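Local coordinates for lipoprotein (Clostridium difficile, PDB 4OTE) that probably binds methionine outside the membrane for an ABC-type importer, as a lipid-anchored substrate-binding protein of the NlpA family, here holding selenomethionine, at residues T12-G17 / I171-A176; Y83-I88 / G235-T240; I7-T12 / I54-F59; H61-K66 / N194-N199. One frame throughout, in Å; residues are numbered along the deposited sequence. Where two conformers were deposited one is given.

Contact 1. Residues T12-G17 / I171-A176. With MSE (selenomethionine), chain C.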
# COMPACT_ATOMS: atom_id res chain seq x y z
N THR A 12 -3.99 -8.95 1.87
CA THR A 12 -4.53 -8.57 0.57
C THR A 12 -3.78 -9.38 -0.48
O THR A 12 -2.60 -9.70 -0.29
CB THR A 12 -4.35 -7.07 0.32
OG1 THR A 12 -3.03 -6.68 0.71
CG2 THR A 12 -5.36 -6.28 1.13
N LEU A 13 -4.46 -9.74 -1.57
CA LEU A 13 -3.85 -10.62 -2.57
C LEU A 13 -2.53 -10.06 -3.09
O LEU A 13 -1.52 -10.77 -3.12
CB LEU A 13 -4.80 -10.85 -3.74
CG LEU A 13 -4.32 -11.85 -4.80
CD1 LEU A 13 -3.97 -13.21 -4.19
CD2 LEU A 13 -5.37 -12.01 -5.89
N VAL A 14 -2.53 -8.79 -3.49
CA VAL A 14 -1.36 -8.18 -4.10
C VAL A 14 -0.76 -7.11 -3.18
O VAL A 14 -1.47 -6.20 -2.76
CB VAL A 14 -1.73 -7.53 -5.45
CG1 VAL A 14 -0.53 -6.78 -6.03
CG2 VAL A 14 -2.23 -8.59 -6.42
N PRO A 15 0.54 -7.22 -2.86
CA PRO A 15 1.49 -8.29 -3.22
C PRO A 15 1.65 -9.38 -2.16
O PRO A 15 2.22 -10.43 -2.44
CB PRO A 15 2.81 -7.53 -3.39
CG PRO A 15 2.68 -6.31 -2.54
CD PRO A 15 1.23 -6.10 -2.19
N GLY A 16 1.17 -9.13 -0.94
CA GLY A 16 1.46 -9.99 0.20
C GLY A 16 0.88 -11.38 0.14
O GLY A 16 1.54 -12.36 0.52
N GLY A 17 -0.37 -11.49 -0.33
CA GLY A 17 -1.05 -12.78 -0.41
C GLY A 17 -0.34 -13.75 -1.32
O GLY A 17 -0.04 -14.88 -0.92
N ILE A 171 -3.65 5.33 -7.40
CA ILE A 171 -4.18 4.02 -7.00
C ILE A 171 -3.09 3.13 -6.39
O ILE A 171 -2.04 2.89 -7.00
CB ILE A 171 -4.82 3.28 -8.20
CG1 ILE A 171 -5.83 4.18 -8.92
CG2 ILE A 171 -5.52 2.00 -7.72
CD1 ILE A 171 -6.48 3.54 -10.13
N ASP A 172 -3.36 2.64 -5.18
CA ASP A 172 -2.48 1.67 -4.52
C ASP A 172 -2.30 0.45 -5.41
O ASP A 172 -3.24 -0.01 -6.05
CB ASP A 172 -3.07 1.23 -3.18
CG ASP A 172 -3.04 2.32 -2.13
OD1 ASP A 172 -2.92 3.51 -2.50
OD2 ASP A 172 -3.15 2.00 -0.93
N THR A 173 -1.09 -0.09 -5.42
CA THR A 173 -0.80 -1.28 -6.22
C THR A 173 -1.68 -2.45 -5.78
O THR A 173 -2.11 -3.24 -6.62
CB THR A 173 0.71 -1.61 -6.18
OG1 THR A 173 1.40 -0.68 -7.02
CG2 THR A 173 1.01 -3.03 -6.65
N THR A 174 -1.98 -2.53 -4.48
CA THR A 174 -2.92 -3.53 -3.95
C THR A 174 -4.29 -3.51 -4.67
O THR A 174 -4.91 -4.55 -4.85
CB THR A 174 -3.12 -3.36 -2.42
OG1 THR A 174 -1.91 -3.72 -1.74
CG2 THR A 174 -4.25 -4.23 -1.89
N TYR A 175 -4.73 -2.33 -5.09
CA TYR A 175 -5.98 -2.19 -5.85
C TYR A 175 -5.78 -2.20 -7.36
O TYR A 175 -6.61 -2.73 -8.10
CB TYR A 175 -6.72 -0.92 -5.43
CG TYR A 175 -7.38 -1.06 -4.09
CD1 TYR A 175 -8.74 -1.35 -3.99
CD2 TYR A 175 -6.65 -0.94 -2.91
CE1 TYR A 175 -9.36 -1.49 -2.76
CE2 TYR A 175 -7.26 -1.09 -1.67
CZ TYR A 175 -8.62 -1.36 -1.61
OH TYR A 175 -9.23 -1.51 -0.38
N ALA A 176 -4.67 -1.63 -7.82
CA ALA A 176 -4.40 -1.49 -9.25
C ALA A 176 -4.26 -2.83 -9.98
O ALA A 176 -4.88 -3.04 -11.03
CB ALA A 176 -3.16 -0.64 -9.48
N MSE C . 0.24 -1.35 -0.41
CA MSE C . -0.26 -0.06 0.18
C MSE C . 0.77 0.99 -0.04
O MSE C . 1.93 0.83 0.35
OXT MSE C . 0.45 2.03 -0.62
CB MSE C . -0.54 -0.16 1.68
CG MSE C . -1.19 1.12 2.22
SE MSE C . -1.37 1.04 4.18
CE MSE C . -2.82 -0.29 4.24
O HOH W 1 -2.30 -4.15 0.93
O HOH W 2 -4.94 -7.06 -3.63

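Contact 2. Residues Y83-I88 / G235-T240. With MSE (selenomethionine), chain C.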
# COMPACT_ATOMS: atom_id res chain seq x y z
N TYR A 83 9.00 -4.39 1.78
CA TYR A 83 8.97 -3.82 0.45
C TYR A 83 8.11 -2.57 0.40
O TYR A 83 7.16 -2.42 1.18
CB TYR A 83 8.44 -4.84 -0.56
CG TYR A 83 7.16 -5.53 -0.12
CD1 TYR A 83 5.93 -4.89 -0.25
CD2 TYR A 83 7.19 -6.80 0.43
CE1 TYR A 83 4.76 -5.51 0.17
CE2 TYR A 83 6.03 -7.43 0.84
CZ TYR A 83 4.82 -6.79 0.71
OH TYR A 83 3.66 -7.42 1.12
N VAL A 84 8.45 -1.67 -0.52
CA VAL A 84 7.70 -0.44 -0.74
C VAL A 84 6.82 -0.61 -1.97
O VAL A 84 7.20 -1.31 -2.91
CB VAL A 84 8.63 0.76 -0.96
CG1 VAL A 84 7.85 2.06 -0.85
CG2 VAL A 84 9.77 0.75 0.05
N CYS A 85 5.65 0.02 -1.95
CA CYS A 85 4.71 -0.00 -3.05
C CYS A 85 4.39 1.45 -3.39
O CYS A 85 3.34 1.96 -2.98
CB CYS A 85 3.44 -0.75 -2.66
SG CYS A 85 3.68 -2.48 -2.16
N PRO A 86 5.30 2.13 -4.11
CA PRO A 86 5.09 3.55 -4.40
C PRO A 86 3.75 3.80 -5.06
O PRO A 86 3.34 3.03 -5.93
CB PRO A 86 6.23 3.89 -5.37
CG PRO A 86 7.26 2.85 -5.16
CD PRO A 86 6.53 1.61 -4.74
N ALA A 87 3.06 4.85 -4.63
CA ALA A 87 1.81 5.27 -5.26
C ALA A 87 2.08 5.58 -6.72
O ALA A 87 3.09 6.20 -7.05
CB ALA A 87 1.23 6.48 -4.55
N ILE A 88 1.19 5.14 -7.59
CA ILE A 88 1.31 5.38 -9.02
C ILE A 88 0.10 6.16 -9.50
O ILE A 88 -1.04 5.85 -9.13
CB ILE A 88 1.47 4.07 -9.81
CG1 ILE A 88 2.83 3.43 -9.49
CG2 ILE A 88 1.35 4.32 -11.31
CD1 ILE A 88 2.99 2.01 -9.99
N GLY A 235 9.69 -3.64 -10.57
CA GLY A 235 9.77 -2.18 -10.46
C GLY A 235 8.69 -1.50 -9.64
O GLY A 235 8.95 -0.44 -9.07
N ILE A 236 7.49 -2.08 -9.58
CA ILE A 236 6.38 -1.44 -8.85
C ILE A 236 6.29 -1.84 -7.38
O ILE A 236 5.69 -1.13 -6.58
CB ILE A 236 5.01 -1.64 -9.55
CG1 ILE A 236 4.55 -3.10 -9.52
CG2 ILE A 236 5.07 -1.15 -10.99
CD1 ILE A 236 3.10 -3.28 -9.91
N VAL A 237 6.88 -2.98 -7.02
CA VAL A 237 7.07 -3.35 -5.62
C VAL A 237 8.57 -3.54 -5.41
O VAL A 237 9.16 -4.39 -6.05
CB VAL A 237 6.30 -4.63 -5.24
CG1 VAL A 237 6.49 -4.96 -3.77
CG2 VAL A 237 4.82 -4.49 -5.58
N ILE A 238 9.17 -2.73 -4.54
CA ILE A 238 10.63 -2.74 -4.37
C ILE A 238 11.02 -3.25 -2.99
O ILE A 238 10.63 -2.65 -1.99
CB ILE A 238 11.25 -1.34 -4.57
CG1 ILE A 238 10.86 -0.76 -5.94
CG2 ILE A 238 12.77 -1.40 -4.44
CD1 ILE A 238 9.55 -0.00 -5.95
N PRO A 239 11.80 -4.34 -2.92
CA PRO A 239 12.26 -4.87 -1.63
C PRO A 239 13.11 -3.87 -0.85
O PRO A 239 13.84 -3.09 -1.45
CB PRO A 239 13.13 -6.07 -2.03
CG PRO A 239 12.75 -6.41 -3.42
CD PRO A 239 12.34 -5.12 -4.06
N THR A 240 12.98 -3.89 0.48
CA THR A 240 13.82 -3.08 1.36
C THR A 240 14.70 -4.00 2.21
O THR A 240 14.94 -3.72 3.38
CB THR A 240 12.98 -2.18 2.28
OG1 THR A 240 12.15 -2.98 3.13
CG2 THR A 240 12.10 -1.24 1.47
N MSE C . 0.24 -1.35 -0.41
CA MSE C . -0.26 -0.06 0.18
C MSE C . 0.77 0.99 -0.04
O MSE C . 1.93 0.83 0.35
OXT MSE C . 0.45 2.03 -0.62
CB MSE C . -0.54 -0.16 1.68
CG MSE C . -1.19 1.12 2.22
SE MSE C . -1.37 1.04 4.18
CE MSE C . -2.82 -0.29 4.24

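Contact 3. Residues I7-T12 / I54-F59. With MSE (selenomethionine), chain C.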
# COMPACT_ATOMS: atom_id res chain seq x y z
N ILE A 7 0.26 -21.69 10.81
CA ILE A 7 0.35 -20.24 10.86
C ILE A 7 -0.72 -19.68 9.93
O ILE A 7 -0.75 -20.01 8.75
CB ILE A 7 1.75 -19.74 10.42
CG1 ILE A 7 2.85 -20.50 11.16
CG2 ILE A 7 1.89 -18.25 10.70
CD1 ILE A 7 4.25 -20.14 10.71
N VAL A 8 -1.59 -18.85 10.48
CA VAL A 8 -2.66 -18.22 9.72
C VAL A 8 -2.30 -16.75 9.54
O VAL A 8 -2.19 -16.00 10.52
CB VAL A 8 -4.01 -18.34 10.45
CG1 VAL A 8 -5.13 -17.73 9.63
CG2 VAL A 8 -4.31 -19.80 10.76
N VAL A 9 -2.09 -16.33 8.29
CA VAL A 9 -1.76 -14.95 7.99
C VAL A 9 -2.84 -14.32 7.12
O VAL A 9 -3.22 -14.89 6.10
CB VAL A 9 -0.40 -14.83 7.27
CG1 VAL A 9 0.02 -13.37 7.14
CG2 VAL A 9 0.67 -15.62 8.03
N GLY A 10 -3.34 -13.16 7.54
CA GLY A 10 -4.29 -12.37 6.76
C GLY A 10 -3.56 -11.45 5.79
O GLY A 10 -2.58 -10.82 6.17
N ALA A 11 -4.02 -11.38 4.55
CA ALA A 11 -3.34 -10.53 3.57
C ALA A 11 -4.24 -10.13 2.41
O ALA A 11 -5.14 -10.88 2.02
CB ALA A 11 -2.11 -11.22 3.03
N THR A 12 -3.99 -8.95 1.87
CA THR A 12 -4.53 -8.57 0.57
C THR A 12 -3.78 -9.38 -0.48
O THR A 12 -2.60 -9.70 -0.29
CB THR A 12 -4.35 -7.07 0.32
OG1 THR A 12 -3.03 -6.68 0.71
CG2 THR A 12 -5.36 -6.28 1.13
N ILE A 54 -6.18 -14.43 13.38
CA ILE A 54 -4.98 -14.66 12.57
C ILE A 54 -3.74 -14.37 13.40
O ILE A 54 -3.79 -13.56 14.33
CB ILE A 54 -4.99 -13.79 11.28
CG1 ILE A 54 -4.98 -12.30 11.62
CG2 ILE A 54 -6.20 -14.14 10.42
CD1 ILE A 54 -5.11 -11.38 10.42
N ASP A 55 -2.64 -15.03 13.07
CA ASP A 55 -1.37 -14.84 13.78
C ASP A 55 -0.67 -13.55 13.37
O ASP A 55 0.09 -12.98 14.15
CB ASP A 55 -0.44 -16.02 13.51
CG ASP A 55 -0.98 -17.32 14.06
OD1 ASP A 55 -1.18 -17.41 15.29
OD2 ASP A 55 -1.20 -18.26 13.26
N ALA A 56 -0.92 -13.11 12.15
CA ALA A 56 -0.27 -11.94 11.60
C ALA A 56 -1.01 -11.45 10.36
O ALA A 56 -1.89 -12.15 9.84
CB ALA A 56 1.18 -12.26 11.25
N ASN A 57 -0.67 -10.26 9.88
CA ASN A 57 -1.16 -9.82 8.58
C ASN A 57 -0.08 -9.14 7.76
O ASN A 57 0.92 -8.65 8.30
CB ASN A 57 -2.46 -8.98 8.70
CG ASN A 57 -2.26 -7.65 9.42
OD1 ASN A 57 -1.29 -6.93 9.17
ND2 ASN A 57 -3.21 -7.29 10.27
N LEU A 58 -0.28 -9.14 6.44
CA LEU A 58 0.66 -8.55 5.50
C LEU A 58 -0.08 -7.68 4.48
O LEU A 58 -0.52 -8.17 3.44
CB LEU A 58 1.46 -9.64 4.80
CG LEU A 58 2.57 -9.18 3.85
CD1 LEU A 58 3.56 -8.26 4.55
CD2 LEU A 58 3.30 -10.37 3.25
N PHE A 59 -0.25 -6.40 4.80
CA PHE A 59 -0.95 -5.47 3.90
C PHE A 59 -0.59 -3.99 4.09
O PHE A 59 -0.82 -3.19 3.19
CB PHE A 59 -2.47 -5.65 4.04
CG PHE A 59 -3.06 -4.97 5.25
CD1 PHE A 59 -2.88 -5.50 6.52
CD2 PHE A 59 -3.78 -3.79 5.12
CE1 PHE A 59 -3.41 -4.87 7.64
CE2 PHE A 59 -4.32 -3.16 6.23
CZ PHE A 59 -4.13 -3.70 7.49
N MSE C . 0.24 -1.35 -0.41
CA MSE C . -0.26 -0.06 0.18
C MSE C . 0.77 0.99 -0.04
O MSE C . 1.93 0.83 0.35
OXT MSE C . 0.45 2.03 -0.62
CB MSE C . -0.54 -0.16 1.68
CG MSE C . -1.19 1.12 2.22
SE MSE C . -1.37 1.04 4.18
CE MSE C . -2.82 -0.29 4.24
O HOH W 1 -2.30 -4.15 0.93
O HOH W 3 -0.41 -7.32 0.71

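Contact 4. Residues H61-K66 / N194-N199. With MSE (selenomethionine), chain C; ACT (acetate ion), chain S.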
# COMPACT_ATOMS: atom_id res chain seq x y z
N HIS A 61 1.82 -0.52 5.96
CA HIS A 61 3.08 0.04 6.46
C HIS A 61 2.89 0.55 7.89
O HIS A 61 1.76 0.62 8.39
CB HIS A 61 3.64 1.12 5.52
CG HIS A 61 2.63 2.12 5.04
ND1 HIS A 61 1.94 2.95 5.89
CD2 HIS A 61 2.24 2.46 3.79
CE1 HIS A 61 1.14 3.74 5.19
NE2 HIS A 61 1.31 3.47 3.91
N GLU A 62 3.99 0.89 8.55
CA GLU A 62 3.95 1.23 9.97
C GLU A 62 3.13 2.48 10.29
O GLU A 62 2.44 2.51 11.30
CB GLU A 62 5.36 1.35 10.55
CG GLU A 62 5.38 1.59 12.06
CD GLU A 62 6.77 1.50 12.66
OE1 GLU A 62 7.77 1.56 11.91
OE2 GLU A 62 6.86 1.37 13.90
N PRO A 63 3.22 3.53 9.43
CA PRO A 63 2.41 4.73 9.67
C PRO A 63 0.91 4.45 9.70
O PRO A 63 0.20 5.00 10.54
CB PRO A 63 2.77 5.63 8.49
CG PRO A 63 4.17 5.24 8.16
CD PRO A 63 4.24 3.76 8.39
N TYR A 64 0.43 3.60 8.80
CA TYR A 64 -0.98 3.21 8.78
C TYR A 64 -1.34 2.46 10.05
O TYR A 64 -2.37 2.73 10.67
CB TYR A 64 -1.29 2.34 7.56
CG TYR A 64 -2.75 2.01 7.43
CD1 TYR A 64 -3.62 2.86 6.76
CD2 TYR A 64 -3.28 0.85 8.00
CE1 TYR A 64 -4.98 2.56 6.66
CE2 TYR A 64 -4.62 0.54 7.89
CZ TYR A 64 -5.46 1.39 7.22
OH TYR A 64 -6.80 1.08 7.12
N LEU A 65 -0.48 1.53 10.44
CA LEU A 65 -0.67 0.75 11.67
C LEU A 65 -0.74 1.67 12.89
O LEU A 65 -1.65 1.54 13.71
CB LEU A 65 0.43 -0.29 11.83
CG LEU A 65 0.36 -1.20 13.06
CD1 LEU A 65 0.94 -2.58 12.75
CD2 LEU A 65 1.07 -0.58 14.27
N LYS A 66 0.21 2.60 13.01
CA LYS A 66 0.22 3.54 14.13
C LYS A 66 -1.08 4.34 14.21
O LYS A 66 -1.62 4.56 15.30
CB LYS A 66 1.42 4.48 14.06
CG LYS A 66 2.72 3.85 14.51
CD LYS A 66 3.90 4.81 14.44
CE LYS A 66 5.18 4.15 14.92
NZ LYS A 66 6.39 5.00 14.70
N ASN A 194 10.43 5.51 -0.50
CA ASN A 194 10.52 5.98 0.87
C ASN A 194 10.22 4.81 1.80
O ASN A 194 9.07 4.39 1.90
CB ASN A 194 9.53 7.13 1.09
CG ASN A 194 9.68 7.79 2.45
OD1 ASN A 194 10.34 7.27 3.35
ND2 ASN A 194 9.06 8.95 2.60
N ASP A 195 11.25 4.27 2.46
CA ASP A 195 11.09 3.05 3.27
C ASP A 195 10.26 3.26 4.54
O ASP A 195 9.91 2.30 5.22
CB ASP A 195 12.45 2.40 3.58
CG ASP A 195 13.28 3.19 4.57
OD1 ASP A 195 12.89 4.32 4.94
OD2 ASP A 195 14.36 2.69 4.96
N GLU A 196 9.95 4.51 4.85
CA GLU A 196 8.98 4.83 5.90
C GLU A 196 7.63 4.18 5.59
O GLU A 196 6.89 3.80 6.51
CB GLU A 196 8.82 6.35 6.04
CG GLU A 196 8.01 6.79 7.26
CD GLU A 196 7.90 8.30 7.38
OE1 GLU A 196 8.82 9.02 6.93
OE2 GLU A 196 6.88 8.77 7.94
N TYR A 197 7.32 4.04 4.30
CA TYR A 197 6.08 3.43 3.85
C TYR A 197 6.26 1.98 3.38
O TYR A 197 5.44 1.46 2.62
CB TYR A 197 5.46 4.30 2.75
CG TYR A 197 5.18 5.71 3.21
CD1 TYR A 197 4.36 5.94 4.31
CD2 TYR A 197 5.74 6.81 2.56
CE1 TYR A 197 4.11 7.23 4.75
CE2 TYR A 197 5.49 8.10 2.99
CZ TYR A 197 4.67 8.30 4.09
OH TYR A 197 4.40 9.57 4.54
N ALA A 198 7.32 1.33 3.83
CA ALA A 198 7.54 -0.07 3.51
C ALA A 198 6.44 -0.92 4.15
O ALA A 198 6.17 -0.80 5.34
CB ALA A 198 8.91 -0.52 4.00
N ASN A 199 5.79 -1.75 3.33
CA ASN A 199 4.83 -2.72 3.85
C ASN A 199 5.59 -3.75 4.67
O ASN A 199 6.78 -3.98 4.45
CB ASN A 199 4.06 -3.40 2.73
CG ASN A 199 3.11 -2.45 2.01
OD1 ASN A 199 3.32 -1.24 1.98
ND2 ASN A 199 2.05 -3.01 1.43
N MSE C . 0.24 -1.35 -0.41
CA MSE C . -0.26 -0.06 0.18
C MSE C . 0.77 0.99 -0.04
O MSE C . 1.93 0.83 0.35
OXT MSE C . 0.45 2.03 -0.62
CB MSE C . -0.54 -0.16 1.68
CG MSE C . -1.19 1.12 2.22
SE MSE C . -1.37 1.04 4.18
CE MSE C . -2.82 -0.29 4.24
C ACT S . 1.19 4.46 0.28
O ACT S . 0.82 4.29 -0.91
OXT ACT S . 0.46 4.24 1.26
CH3 ACT S . 2.58 4.96 0.51
O HOH W 4 6.66 1.02 7.33

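Contact 1. Residues T12-G17 / I171-A176
Thr174 sets its hydroxyl beside its own backbone N (chi1 -69°), with CG2 anti to that N, so the two branches face different parts of residues 12-17. OG1 donates to Val14 O at 2.7 Å, lying in the carbonyl plane with a C=O...O angle of 154°. Val14 O belongs to the cis peptide bond that leads into Pro15. The hydroxyl also accepts: a water donates to Thr174 OG1 at 2.7 Å and pairs with Thr12 OG1 at 2.6 Å, while N of the bound selenomethionine makes a weak bond to Thr174 OG1 at 3.5 Å. One hydroxyl thus links ligand, water and the neighbouring backbone. CG2 supplies the apolar half, crossing Thr12 at CB, 3.6 Å away. A second water accepts from Val14 N and donates to Thr174 O at 2.8 Å, a backbone-to-backbone bridge. The arrangement joins the two lobes of a periplasmic-binding-protein fold beside the ligand amine: helix 13-22 continues strand 6-12 of one sheet, and helix 173-176 follows strand 168-171 of the other. Tyr233 of helix 223-233 packs on Val14 and Pro15, Asp172 OD2 bonds to Tyr42 OH, and Ile171 pairs with Ile88 of strand 88-90.

Contact 2. Residues Y83-I88 / G235-T240
Tyr83 leaves the backbone with CG in the crowded position between N and the carbonyl carbon (chi1 48°), which lays its ring alongside Val237, both side chains pointing the same way. Its CB lies 3.4 Å from Ile238 O. Further out, Tyr83 CG is 3.8 Å from Val237 CG1, and Tyr83 CD1 makes the closest approach to that methyl, 3.6 Å. Beyond this the ring leaves residues 235-240: CE1 meets Pro15, and OH touches both Gly16 CA and Leu58 CG. Behind the ring the backbones form a short antiparallel ladder. Val84 and Ile238 are a hydrogen-bonded pair, with Val84 N to Ile238 O at 2.8 Å and Ile238 N to Val84 O at 2.9 Å. Both N-H...O angles are 164°, but Val84 N sits above the carbonyl plane of Ile238 whereas Ile238 N lies in that of Val84. Tyr83 and Pro239 follow as a non-hydrogen-bonded pair. After Val84 the chain passes from strand 76-84 of one sheet to strand 88-90 of the other, so residues 85-87 form a connection between the two lobes, as in other binding proteins of this fold, with Cys85 in the selenomethionine pocket. Ile238 crosses Pro86 at about a right angle, its CD1 touching CD and CG; just past the connection, Ile88 CD1 meets Ile236 CG2 at 3.9 Å. The Val84 conformer described packs tightly, its CG2 3.4 Å from Thr240 CG2.

Contact 3. Residues I7-T12 / I54-F59
Strands 6-12 and 56-58 run parallel in the alpha/beta lobe of the binding-protein fold, the axes of 7-12 and 56-58 crossing at -29°; strand 6-12 lies between 33-39 and 56-58, and helix 44-51 joins the latter two in a beta-alpha-beta crossover. The hollow is Gly10. Ile54 takes the crowded chi1 position (62°) with its chain extended, and its CD1 reaches 3.8 Å from Gly10 N, filling the place beside a residue that has no side chain. Its other branch, CG2, meets Val8 CG1 at 3.8 Å, and the two side chains cross at about a right angle. On the side of Val9 and Ala56, Val9 CG1 rests against the carbonyl of Ala56, and Leu20 of helix 13-22 and Leu216 of helix 211-220 pack over Val9. The backbones interlock through Gly10 on both its polar atoms: Gly10 N donates to Ala56 O and Gly10 O accepts from Leu58 N, each at 2.9 Å. At the far end, Thr12 OG1 abuts Phe59 CB at 3.5 Å, and two waters paired with that hydroxyl donate, one to Leu58 O and the other to Phe59 O. At the strand start, Asp55 N donates to Val8 O. Asp55, a zinc ligand together with Asp207 in a crystal of this protein, though that zinc is not bound to this chain here, is also held by its side chain: OD2 uses its anti lone pair for Val8 N, 2.9 Å away in a nearly straight 174° bond.

Contact 4. Residues H61-K66 / N194-N199
The imidazole of His61 is sandwiched. Tyr197 turns an edge onto one face, its CD1 standing 3.9 Å above the ring centre; the centroids are 5.2 Å apart and the planes 59° apart, an edge-to-face pair. On the opposite face the ligand's SE lies 3.6 Å above the plane, offset toward the rim. At the edge, His61 NE2 donates to OXT of an acetate ion, probably from the crystallisation liquor, at 2.9 Å. Tyr64 offers its own face to the ligand methyl, CE lying 3.8 Å above the ring centre, so the two aromatic groups bracket the selenoether end of selenomethionine. His61 adopts the crowded chi1 (45°), which lets ND1 accept weakly from Tyr64 N at 3.3 Å: the residue is the N-cap of helix 62-72. NE2 as donor and ND1 as acceptor are consistent with the neutral ring protonated on NE2. At the side-chain root, His61 CB lies against two carbonyls, 3.2 Å from Ala198 O, and Pro63 CD touches Glu196 O at 3.2 Å. A water accepts from Glu62 N and donates to Glu196 O and Ala198 O, tying the first turn of the helix to the loop. Lys117 of helix 112-124 adds a cation-pi contact to Tyr197. Helix 62-72 packs on strand 76-84 through Glu62 and Leu65, while Asn199 pairs by its backbone with Leu82 and Tyr83 of that strand.

How the contacts relate
All four contacts touch the selenomethionine, but from different parts of the fold. Contacts 1, 2 and 3 are buried; contact 4 is partly buried, with Glu196 exposed at its rim. Contacts 2 and 3 belong to the same mixed sheet, one antiparallel and one parallel, and rely mainly on backbone bonds, contact 3 adding one from a carboxylate, whereas contact 1 depends on a threonine hydroxyl and waters and contact 4 on stacked rings and a water. Contact 3 passes directly into contact 1 through Thr12, with a water common to both. Tyr83 ties contact 2 to contacts 1 and 3, and its carbonyl probably bonds to Asn199 N of contact 4.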